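Local coordinates for regulatory protein of LacI family (Chloroflexus aggregans, PDB 3BBL) that probably regulates transcription as a LacI-family DNA-binding protein, its periplasmic-binding-protein-like region likely sensing a small effector molecule, at residues Ala129-Pro134 against Thr190-Leu195. Residues are numbered along the deposited sequence; the frame is centred on the assembly and turned at random.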
loop_
_atom_site.group_PDB
_atom_site.type_symbol
_atom_site.label_atom_id
_atom_site.label_comp_id
_atom_site.label_asym_id
_atom_site.label_seq_id
_atom_site.Cartn_x
_atom_site.Cartn_y
_atom_site.Cartn_z
ATOM N N ALA A 129 -22.129 -9.501 14.981
ATOM C CA ALA A 129 -21.072 -9.163 15.905
ATOM C C ALA A 129 -20.114 -8.167 15.249
ATOM O O ALA A 129 -20.163 -7.941 14.029
ATOM C CB ALA A 129 -20.324 -10.432 16.306
ATOM N N ILE A 130 -19.238 -7.585 16.061
ATOM C CA ILE A 130 -18.265 -6.633 15.547
ATOM C C ILE A 130 -16.894 -6.764 16.214
ATOM O O ILE A 130 -16.781 -6.943 17.432
ATOM C CB ILE A 130 -18.788 -5.171 15.709
ATOM C CG1 ILE A 130 -17.807 -4.188 15.069
ATOM C CG2 ILE A 130 -19.035 -4.858 17.195
ATOM C CD1 ILE A 130 -18.293 -2.749 15.096
ATOM N N LEU A 131 -15.858 -6.699 15.391
ATOM C CA LEU A 131 -14.486 -6.758 15.861
ATOM C C LEU A 131 -14.062 -5.291 15.919
ATOM O O LEU A 131 -13.755 -4.671 14.905
ATOM C CB LEU A 131 -13.633 -7.555 14.873
ATOM C CG LEU A 131 -14.197 -8.954 14.586
ATOM C CD1 LEU A 131 -13.194 -9.758 13.768
ATOM C CD2 LEU A 131 -14.516 -9.664 15.892
ATOM N N ALA A 132 -14.075 -4.735 17.123
ATOM C CA ALA A 132 -13.754 -3.330 17.325
ATOM C C ALA A 132 -12.384 -3.072 17.949
ATOM O O ALA A 132 -11.626 -4.001 18.241
ATOM C CB ALA A 132 -14.844 -2.690 18.170
ATOM N N TRP A 133 -12.088 -1.794 18.166
ATOM C CA TRP A 133 -10.813 -1.376 18.734
ATOM C C TRP A 133 -10.954 -0.895 20.177
ATOM O O TRP A 133 -12.064 -0.760 20.688
ATOM C CB TRP A 133 -10.212 -0.255 17.874
ATOM C CG TRP A 133 -9.896 -0.656 16.473
ATOM C CD1 TRP A 133 -9.721 -1.921 16.005
ATOM C CD2 TRP A 133 -9.664 0.219 15.359
ATOM N NE1 TRP A 133 -9.395 -1.895 14.672
ATOM C CE2 TRP A 133 -9.354 -0.594 14.248
ATOM C CE3 TRP A 133 -9.687 1.610 15.195
ATOM C CZ2 TRP A 133 -9.066 -0.063 12.984
ATOM C CZ3 TRP A 133 -9.402 2.138 13.936
ATOM C CH2 TRP A 133 -9.096 1.301 12.849
ATOM N N PRO A 134 -9.822 -0.626 20.852
ATOM C CA PRO A 134 -9.842 -0.155 22.243
ATOM C C PRO A 134 -10.632 1.138 22.404
ATOM O O PRO A 134 -10.838 1.868 21.437
ATOM C CB PRO A 134 -8.363 0.021 22.564
ATOM C CG PRO A 134 -7.717 -1.031 21.731
ATOM C CD PRO A 134 -8.437 -0.878 20.415
ATOM N N THR A 190 -24.301 -14.620 12.739
ATOM C CA THR A 190 -24.381 -14.963 11.334
ATOM C C THR A 190 -23.659 -13.922 10.482
ATOM O O THR A 190 -23.442 -14.116 9.292
ATOM C CB THR A 190 -25.830 -15.058 10.871
ATOM O OG1 THR A 190 -26.462 -13.793 11.069
ATOM C CG2 THR A 190 -26.568 -16.130 11.638
ATOM N N ALA A 191 -23.287 -12.811 11.097
ATOM C CA ALA A 191 -22.577 -11.773 10.383
ATOM C C ALA A 191 -21.591 -11.050 11.301
ATOM O O ALA A 191 -21.850 -10.849 12.489
ATOM C CB ALA A 191 -23.562 -10.788 9.762
ATOM N N ILE A 192 -20.452 -10.672 10.732
ATOM C CA ILE A 192 -19.415 -9.978 11.473
ATOM C C ILE A 192 -18.924 -8.734 10.750
ATOM O O ILE A 192 -18.559 -8.781 9.578
ATOM C CB ILE A 192 -18.214 -10.915 11.742
ATOM C CG1 ILE A 192 -18.649 -12.046 12.679
ATOM C CG2 ILE A 192 -17.063 -10.141 12.368
ATOM C CD1 ILE A 192 -17.570 -13.066 12.979
HETATM N N MSE A 193 -18.933 -7.616 11.467
HETATM C CA MSE A 193 -18.456 -6.333 10.960
HETATM C C MSE A 193 -17.067 -6.129 11.591
HETATM O O MSE A 193 -16.889 -6.360 12.785
HETATM C CB MSE A 193 -19.434 -5.233 11.409
HETATM C CG MSE A 193 -18.995 -3.806 11.181
HETATM SE SE MSE A 193 -19.430 -3.185 9.380
HETATM C CE MSE A 193 -17.642 -2.616 8.814
ATOM N N THR A 194 -16.074 -5.723 10.806
ATOM C CA THR A 194 -14.736 -5.493 11.366
ATOM C C THR A 194 -14.303 -4.038 11.155
ATOM O O THR A 194 -14.762 -3.378 10.218
ATOM C CB THR A 194 -13.682 -6.443 10.737
ATOM O OG1 THR A 194 -13.488 -6.118 9.358
ATOM C CG2 THR A 194 -14.144 -7.877 10.852
ATOM N N LEU A 195 -13.423 -3.526 12.012
ATOM C CA LEU A 195 -13.000 -2.135 11.862
ATOM C C LEU A 195 -11.924 -1.844 10.830
ATOM O O LEU A 195 -11.590 -0.684 10.606
ATOM C CB LEU A 195 -12.621 -1.530 13.212
ATOM C CG LEU A 195 -13.827 -1.387 14.156
ATOM C CD1 LEU A 195 -13.547 -0.285 15.182
ATOM C CD2 LEU A 195 -15.084 -1.060 13.371
#
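Trp133 and Leu195 meet where two neighbouring parallel strands, 128-132 and 191-194, run out at their C-terminal ends in the alpha/beta core of the periplasmic-binding-protein-like fold. The Leu195 CB methylene lies 3.5 Å above the plane of the Trp133 indole, offset toward the rim, a CH-pi contact that suits a broad aromatic surface. With CG anti to the carbonyl carbon (chi1 -67°), Leu195 has CG beside Ala132 CA. Its CD1 reaches the methyl of Ala132 and its CD2 reaches Ile130 CD1, each at 4.0 Å. An alanine in place of Trp133 would probably leave Leu195 CB without its aromatic cover and open a gap beside Val139 of helix 138-153. Earlier in the strands, Ile130 and Met193, a selenomethionine, lie side by side on one face of the sheet, Ile130 CG1 4.1 Å from Met193 CG. On the other face Leu131 and Thr194 point the same way, Leu131 CD1 3.6 Å from Thr194 CG2, while Leu131 crosses Ile192 obliquely and touches helices 170-181 and 197-209. The Thr194 methyl serves as apolar surface; its OG1 bonds to Asn196 O. Four backbone hydrogen bonds fix the register, the last and most bent from Leu195 N to Leu131 O, 3.1 Å with 135° at the hydrogen.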